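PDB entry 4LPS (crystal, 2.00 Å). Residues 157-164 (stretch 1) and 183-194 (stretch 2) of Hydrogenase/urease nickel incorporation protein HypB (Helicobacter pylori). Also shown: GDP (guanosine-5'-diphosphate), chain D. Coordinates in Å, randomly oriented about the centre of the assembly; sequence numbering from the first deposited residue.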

ATOM      1  N   LEU A 157      -4.279  -6.327   6.892  1.00 11.84           N
ATOM      2  CA  LEU A 157      -4.575  -7.646   7.435  1.00 12.21           C
ATOM      3  C   LEU A 157      -6.080  -7.844   7.357  1.00 15.07           C
ATOM      4  O   LEU A 157      -6.837  -7.139   8.026  1.00 15.14           O
ATOM      5  N   SER A 158      -6.519  -8.793   6.536  1.00 11.53           N
ATOM      6  CA  SER A 158      -7.947  -8.997   6.352  1.00 11.22           C
ATOM      7  C   SER A 158      -8.478  -9.917   7.436  1.00 10.63           C
ATOM      8  O   SER A 158      -7.769 -10.812   7.905  1.00 12.01           O
ATOM      9  N   VAL A 159      -9.711  -9.655   7.861  1.00 10.93           N
ATOM     10  CA  VAL A 159     -10.352 -10.425   8.922  1.00 11.44           C
ATOM     11  C   VAL A 159     -10.322 -11.940   8.665  1.00 11.43           C
ATOM     12  O   VAL A 159      -9.992 -12.702   9.576  1.00 16.85           O
ATOM     13  N   PRO A 160     -10.655 -12.390   7.437  1.00 11.47           N
ATOM     14  CA  PRO A 160     -10.627 -13.843   7.218  1.00 13.38           C
ATOM     15  C   PRO A 160      -9.254 -14.506   7.381  1.00 14.35           C
ATOM     16  O   PRO A 160      -9.218 -15.727   7.546  1.00 18.56           O
ATOM     17  N   GLU A 161      -8.163 -13.743   7.326  1.00 11.66           N
ATOM     18  CA  GLU A 161      -6.825 -14.325   7.471  1.00 12.86           C
ATOM     19  C   GLU A 161      -6.550 -14.813   8.892  1.00 11.83           C
ATOM     20  O   GLU A 161      -5.743 -15.719   9.096  1.00 12.21           O
ATOM     21  N   GLY A 162      -7.221 -14.215   9.871  1.00 12.15           N
ATOM     22  CA  GLY A 162      -7.013 -14.581  11.263  1.00 13.00           C
ATOM     23  C   GLY A 162      -6.377 -13.459  12.063  1.00 13.24           C
ATOM     24  O   GLY A 162      -5.508 -12.744  11.560  1.00 13.03           O
ATOM     25  N   ASP A 163      -6.804 -13.311  13.314  1.00 14.01           N
ATOM     26  CA  ASP A 163      -6.352 -12.215  14.164  1.00 15.97           C
ATOM     27  C   ASP A 163      -4.989 -12.489  14.800  1.00 21.06           C
ATOM     28  O   ASP A 163      -4.511 -11.709  15.625  1.00 22.70           O
ATOM     29  N   ASP A 164      -4.376 -13.604  14.412  1.00 20.14           N
ATOM     30  CA  ASP A 164      -3.103 -14.034  14.981  1.00 19.79           C
ATOM     31  C   ASP A 164      -1.910 -13.746  14.074  1.00 20.00           C
ATOM     32  O   ASP A 164      -0.776 -14.103  14.397  1.00 18.20           O
ATOM     33  N   LYS A 183     -11.768  -5.777   5.354  1.00 11.02           N
ATOM     34  CA  LYS A 183     -12.966  -6.615   5.404  1.00 11.22           C
ATOM     35  C   LYS A 183     -13.532  -6.660   6.824  1.00 13.51           C
ATOM     36  O   LYS A 183     -13.911  -7.719   7.329  1.00 11.78           O
ATOM     37  N   ALA A 184     -13.593  -5.491   7.456  1.00 12.15           N
ATOM     38  CA  ALA A 184     -14.043  -5.379   8.839  1.00 16.93           C
ATOM     39  C   ALA A 184     -15.515  -5.764   9.015  1.00 15.99           C
ATOM     40  O   ALA A 184     -15.964  -6.028  10.132  1.00 12.95           O
ATOM     41  N   ASP A 185     -16.258  -5.792   7.912  1.00 14.33           N
ATOM     42  CA  ASP A 185     -17.635  -6.278   7.922  1.00 16.72           C
ATOM     43  C   ASP A 185     -17.737  -7.753   8.324  1.00 16.48           C
ATOM     44  O   ASP A 185     -18.815  -8.230   8.681  1.00 15.66           O
ATOM     45  N   MET A 186     -16.613  -8.466   8.258  1.00 12.90           N
ATOM     46  CA  MET A 186     -16.586  -9.911   8.491  1.00 12.54           C
ATOM     47  C   MET A 186     -16.179 -10.314   9.913  1.00 13.53           C
ATOM     48  O   MET A 186     -16.011 -11.503  10.196  1.00 14.86           O
ATOM     49  N   VAL A 187     -16.012  -9.333  10.799  1.00 13.52           N
ATOM     50  CA  VAL A 187     -15.500  -9.588  12.150  1.00 13.85           C
ATOM     51  C   VAL A 187     -16.331 -10.612  12.927  1.00 18.88           C
ATOM     52  O   VAL A 187     -15.781 -11.516  13.561  1.00 17.96           O
ATOM     53  N   GLU A 188     -17.651 -10.477  12.867  1.00 19.17           N
ATOM     54  CA  GLU A 188     -18.542 -11.328  13.650  1.00 20.33           C
ATOM     55  C   GLU A 188     -18.571 -12.787  13.184  1.00 21.71           C
ATOM     56  O   GLU A 188     -18.493 -13.706  14.007  1.00 20.19           O
ATOM     57  N   VAL A 189     -18.698 -13.003  11.877  1.00 19.95           N
ATOM     58  CA  VAL A 189     -18.764 -14.363  11.345  1.00 20.97           C
ATOM     59  C   VAL A 189     -17.450 -15.137  11.511  1.00 18.16           C
ATOM     60  O   VAL A 189     -17.452 -16.368  11.505  1.00 19.41           O
ATOM     61  N   PHE A 190     -16.337 -14.425  11.671  1.00 15.96           N
ATOM     62  CA  PHE A 190     -15.047 -15.078  11.880  1.00 16.18           C
ATOM     63  C   PHE A 190     -14.590 -15.090  13.341  1.00 19.72           C
ATOM     64  O   PHE A 190     -13.519 -15.619  13.649  1.00 23.15           O
ATOM     65  N   ASN A 191     -15.399 -14.513  14.230  1.00 24.75           N
ATOM     66  CA  ASN A 191     -15.037 -14.375  15.640  1.00 30.64           C
ATOM     67  C   ASN A 191     -13.655 -13.726  15.766  1.00 28.27           C
ATOM     68  O   ASN A 191     -12.830 -14.121  16.593  1.00 30.69           O
ATOM     69  N   PHE A 192     -13.423 -12.730  14.917  1.00 22.47           N
ATOM     70  CA  PHE A 192     -12.138 -12.054  14.803  1.00 16.79           C
ATOM     71  C   PHE A 192     -11.961 -11.118  15.988  1.00 15.10           C
ATOM     72  O   PHE A 192     -12.868 -10.352  16.316  1.00 18.22           O
ATOM     73  N   ARG A 193     -10.801 -11.184  16.634  1.00 14.35           N
ATOM     74  CA  ARG A 193     -10.535 -10.338  17.791  1.00 16.14           C
ATOM     75  C   ARG A 193      -9.597  -9.184  17.451  1.00 14.66           C
ATOM     76  O   ARG A 193      -8.376  -9.350  17.384  1.00 14.52           O
ATOM     77  N   VAL A 194     -10.200  -8.022  17.204  1.00 16.14           N
ATOM     78  CA  VAL A 194      -9.477  -6.771  16.983  1.00 14.99           C
ATOM     79  C   VAL A 194      -8.493  -6.500  18.121  1.00 14.15           C
ATOM     80  O   VAL A 194      -7.407  -5.961  17.904  1.00 13.74           O
TER

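An acidic side chain in one loop can pair with both the backbone and the side chain of a residue just before a helix, and HypB offers an example. D163, with chi1 in the p well, points toward the second stretch and accepts a hydrogen bond at OD2 from the backbone N of R193, 2.8 Å away. R193 occupies the N-cap position, right before a helix. The same carboxylate oxygen forms a salt bridge with the R193 side chain, OD2 of D163 lying 3.2 Å from NH1 of R193. The CA-to-CB bond of R193 points sideways; with chi1 m and chi2 t, one aspartate oxygen meets both its backbone and its charged end.

At the other end of the contact the polar link is indirect. The CA-to-CB bond of K183 points toward stretch 1, and the side chain, m at chi1 and t thereafter, reaches GDP, where its NZ donates to O4' of GDP at 3.0 Å. A water accepts from NZ of K183 at 2.8 Å and donates to OG of S158 at 2.6 Å, bridging the stretches. The serine (chi1 p) is further engaged within its own stretch: its OG donates to OE2 of E161 at 2.9 Å, and its backbone N reaches the same OE2 at 3.0 Å. E161 thus serves stretch 1 while its CA-to-CB bond points away from stretch 2. The CA-to-CB bond of D185 also points away, although its end comes nearer; with chi1 p, it reads the guanine: GDP N1 donates to OD1 of D185 and GDP N2 to OD2 of D185, each at 2.7 Å, a paired arrangement suited to guanine.

Between these polar ends lies an apolar centre built on V159, a t rotamer directed toward stretch 2. Its CG1 lies 3.6 Å from CB of F192, 3.8 Å from CB of F190 and 3.9 Å from CB of M186, while its CG2 meets CG2 of V187 at 3.8 Å. The methionine starts toward stretch 1, but its end leads away.

The buried F192 ring, with chi1 t, is clasped on opposite faces: CG2 of V159 sits 4.0 Å from the ring centroid over one, and CB of D163 sits 3.7 Å from the centroid over the other. D163 therefore contributes both charge and a packing surface. Farther out, the exposed F190 (chi1 m) turns a face to P160, whose CA lies 3.8 Å from the F190 ring centroid and whose CB lies 3.6 Å from CZ of F190. The example illustrates a common pattern: polar contacts at the ends of an interface, with aliphatic groups packed on aromatic faces alongside them.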

ATOM      1  CB  LEU A 157      -4.082  -7.783   8.878  1.00 11.01           C
ATOM      2  CG  LEU A 157      -4.524  -9.048   9.619  1.00 13.26           C
ATOM      3  CD1 LEU A 157      -4.058 -10.293   8.882  1.00 17.50           C
ATOM      4  CD2 LEU A 157      -4.021  -9.057  11.059  1.00 15.13           C
ATOM      5  CB  SER A 158      -8.255  -9.558   4.962  1.00 10.99           C
ATOM      6  OG  SER A 158      -8.129 -10.964   4.923  1.00 13.48           O
ATOM      7  CB  VAL A 159     -11.816  -9.955   9.143  1.00 11.75           C
ATOM      8  CG1 VAL A 159     -12.622 -10.998   9.898  1.00 12.23           C
ATOM      9  CG2 VAL A 159     -11.836  -8.637   9.897  1.00 12.11           C
ATOM     10  CB  PRO A 160     -11.116 -13.989   5.772  1.00 12.39           C
ATOM     11  CG  PRO A 160     -11.919 -12.763   5.517  1.00 12.58           C
ATOM     12  CD  PRO A 160     -11.203 -11.684   6.261  1.00 11.38           C
ATOM     13  CB  GLU A 161      -5.743 -13.317   7.071  1.00 11.32           C
ATOM     14  CG  GLU A 161      -5.764 -12.905   5.606  1.00 15.93           C
ATOM     15  CD  GLU A 161      -4.830 -11.748   5.309  1.00 19.60           C
ATOM     16  OE1 GLU A 161      -3.657 -11.795   5.742  1.00 20.52           O
ATOM     17  OE2 GLU A 161      -5.271 -10.787   4.643  1.00 20.62           O
ATOM     18  CB  ASP A 163      -7.408 -11.915  15.242  1.00 15.14           C
ATOM     19  CG  ASP A 163      -7.730 -13.122  16.119  1.00 17.81           C
ATOM     20  OD1 ASP A 163      -6.888 -14.035  16.251  1.00 19.30           O
ATOM     21  OD2 ASP A 163      -8.845 -13.159  16.682  1.00 16.43           O
ATOM     22  CB  ASP A 164      -3.156 -15.530  15.289  1.00 29.21           C
ATOM     23  CG  ASP A 164      -3.264 -16.380  14.034  1.00 35.93           C
ATOM     24  OD1 ASP A 164      -3.935 -15.952  13.072  1.00 39.49           O
ATOM     25  OD2 ASP A 164      -2.674 -17.478  14.005  1.00 40.26           O
ATOM     26  CB  LYS A 183     -12.664  -8.026   4.887  1.00 11.28           C
ATOM     27  CG  LYS A 183     -11.845  -8.032   3.595  1.00 12.56           C
ATOM     28  CD  LYS A 183     -11.715  -9.429   2.996  1.00 12.65           C
ATOM     29  CE  LYS A 183     -10.835  -9.403   1.751  1.00 12.07           C
ATOM     30  NZ  LYS A 183     -10.741 -10.736   1.079  1.00  9.91           N
ATOM     31  CB  ALA A 184     -13.805  -3.965   9.347  1.00 12.65           C
ATOM     32  CB  ASP A 185     -18.278  -6.069   6.548  1.00 16.18           C
ATOM     33  CG  ASP A 185     -17.445  -6.651   5.423  1.00 16.42           C
ATOM     34  OD1 ASP A 185     -16.334  -6.136   5.171  1.00 16.02           O
ATOM     35  OD2 ASP A 185     -17.903  -7.621   4.780  1.00 14.46           O
ATOM     36  CB  MET A 186     -15.641 -10.576   7.485  1.00 17.76           C
ATOM     37  CG  MET A 186     -16.107 -10.498   6.035  1.00 20.70           C
ATOM     38  SD  MET A 186     -17.401 -11.697   5.673  1.00 27.47           S
ATOM     39  CE  MET A 186     -18.296 -10.863   4.363  1.00 32.65           C
ATOM     40  CB  VAL A 187     -15.427  -8.282  12.971  1.00 15.75           C
ATOM     41  CG1 VAL A 187     -15.300  -8.578  14.460  1.00 14.58           C
ATOM     42  CG2 VAL A 187     -14.266  -7.428  12.500  1.00 15.97           C
ATOM     43  CB  GLU A 188     -19.960 -10.752  13.634  1.00 23.85           C
ATOM     44  CG  GLU A 188     -20.760 -11.066  14.888  1.00 34.96           C
ATOM     45  CD  GLU A 188     -22.041 -10.258  14.991  1.00 42.40           C
ATOM     46  OE1 GLU A 188     -23.057 -10.662  14.385  1.00 44.89           O
ATOM     47  OE2 GLU A 188     -22.028  -9.216  15.686  1.00 40.90           O
ATOM     48  CB  VAL A 189     -19.168 -14.368   9.852  1.00 26.52           C
ATOM     49  CG1 VAL A 189     -20.619 -13.945   9.694  1.00 30.33           C
ATOM     50  CG2 VAL A 189     -18.266 -13.455   9.051  1.00 23.70           C
ATOM     51  CB  PHE A 190     -13.973 -14.417  11.013  1.00 14.78           C
ATOM     52  CG  PHE A 190     -13.991 -14.862   9.579  1.00 16.80           C
ATOM     53  CD1 PHE A 190     -13.314 -16.010   9.195  1.00 16.66           C
ATOM     54  CD2 PHE A 190     -14.683 -14.140   8.616  1.00 16.02           C
ATOM     55  CE1 PHE A 190     -13.325 -16.433   7.879  1.00 14.82           C
ATOM     56  CE2 PHE A 190     -14.697 -14.556   7.296  1.00 14.56           C
ATOM     57  CZ  PHE A 190     -14.018 -15.704   6.927  1.00 14.68           C
ATOM     58  CB  ASN A 191     -15.071 -15.735  16.347  1.00 37.94           C
ATOM     59  CG  ASN A 191     -16.387 -16.474  16.135  1.00 50.20           C
ATOM     60  OD1 ASN A 191     -17.425 -16.099  16.685  1.00 54.70           O
ATOM     61  ND2 ASN A 191     -16.345 -17.532  15.331  1.00 54.58           N
ATOM     62  CB  PHE A 192     -12.080 -11.284  13.479  1.00 13.41           C
ATOM     63  CG  PHE A 192     -10.757 -10.635  13.188  1.00 13.30           C
ATOM     64  CD1 PHE A 192     -10.462  -9.364  13.671  1.00 13.95           C
ATOM     65  CD2 PHE A 192      -9.825 -11.272  12.382  1.00 14.22           C
ATOM     66  CE1 PHE A 192      -9.248  -8.759  13.382  1.00  9.83           C
ATOM     67  CE2 PHE A 192      -8.613 -10.672  12.084  1.00 12.27           C
ATOM     68  CZ  PHE A 192      -8.324  -9.415  12.587  1.00 12.14           C
ATOM     69  CB  ARG A 193      -9.985 -11.190  18.944  1.00 17.43           C
ATOM     70  CG  ARG A 193     -11.077 -12.024  19.617  1.00 23.63           C
ATOM     71  CD  ARG A 193     -10.573 -13.257  20.364  1.00 33.55           C
ATOM     72  NE  ARG A 193      -9.306 -13.055  21.058  1.00 44.27           N
ATOM     73  CZ  ARG A 193      -8.148 -13.559  20.643  1.00 50.88           C
ATOM     74  NH1 ARG A 193      -8.101 -14.290  19.536  1.00 49.54           N
ATOM     75  NH2 ARG A 193      -7.040 -13.333  21.332  1.00 53.03           N
ATOM     76  CB  VAL A 194     -10.461  -5.587  16.832  1.00 15.70           C
ATOM     77  CG1 VAL A 194      -9.724  -4.255  16.783  1.00 14.19           C
ATOM     78  CG2 VAL A 194     -11.292  -5.762  15.574  1.00 12.93           C
TER
HETATM   79  PB  GDP D 302      -6.291  -7.944  -3.382  1.00 14.28           P
HETATM   80  O1B GDP D 302      -5.977  -9.248  -4.073  1.00 14.98           O
HETATM   81  O2B GDP D 302      -6.066  -6.783  -4.318  1.00  8.10           O
HETATM   82  O3B GDP D 302      -5.395  -7.756  -2.183  1.00 15.20           O
HETATM   83  O3A GDP D 302      -7.812  -7.964  -2.871  1.00 18.89           O
HETATM   84  PA  GDP D 302      -9.080  -7.857  -3.861  1.00 17.29           P
HETATM   85  O1A GDP D 302      -9.444  -6.411  -4.080  1.00 13.76           O
HETATM   86  O2A GDP D 302      -8.841  -8.565  -5.169  1.00 17.91           O
HETATM   87  O5' GDP D 302     -10.230  -8.558  -2.998  1.00 13.35           O
HETATM   88  C5' GDP D 302     -10.338  -9.979  -2.950  1.00 13.08           C
HETATM   89  C4' GDP D 302     -11.766 -10.343  -2.571  1.00 13.40           C
HETATM   90  O4' GDP D 302     -12.112  -9.707  -1.339  1.00 17.36           O
HETATM   91  C3' GDP D 302     -12.747  -9.832  -3.610  1.00 15.26           C
HETATM   92  O3' GDP D 302     -13.752 -10.834  -3.792  1.00 13.26           O
HETATM   93  C2' GDP D 302     -13.386  -8.613  -2.988  1.00 14.01           C
HETATM   94  O2' GDP D 302     -14.741  -8.482  -3.414  1.00 12.65           O
HETATM   95  C1' GDP D 302     -13.312  -8.946  -1.511  1.00 16.50           C
HETATM   96  N9  GDP D 302     -13.250  -7.746  -0.647  1.00 14.86           N
HETATM   97  C8  GDP D 302     -12.433  -6.681  -0.757  1.00 10.86           C
HETATM   98  N7  GDP D 302     -12.664  -5.799   0.248  1.00 13.36           N
HETATM   99  C5  GDP D 302     -13.638  -6.310   1.028  1.00 13.38           C
HETATM  100  C6  GDP D 302     -14.365  -5.908   2.256  1.00 13.35           C
HETATM  101  O6  GDP D 302     -14.112  -4.829   2.828  1.00 15.97           O
HETATM  102  N1  GDP D 302     -15.302  -6.735   2.737  1.00 14.40           N
HETATM  103  C2  GDP D 302     -15.597  -7.905   2.139  1.00 14.35           C
HETATM  104  N2  GDP D 302     -16.556  -8.698   2.673  1.00 10.72           N
HETATM  105  N3  GDP D 302     -14.972  -8.337   1.016  1.00 14.74           N
HETATM  106  C4  GDP D 302     -14.009  -7.595   0.433  1.00 16.11           C
HETATM  107  O   HOH W   1      -9.329 -12.290   3.002  1.00 11.31           O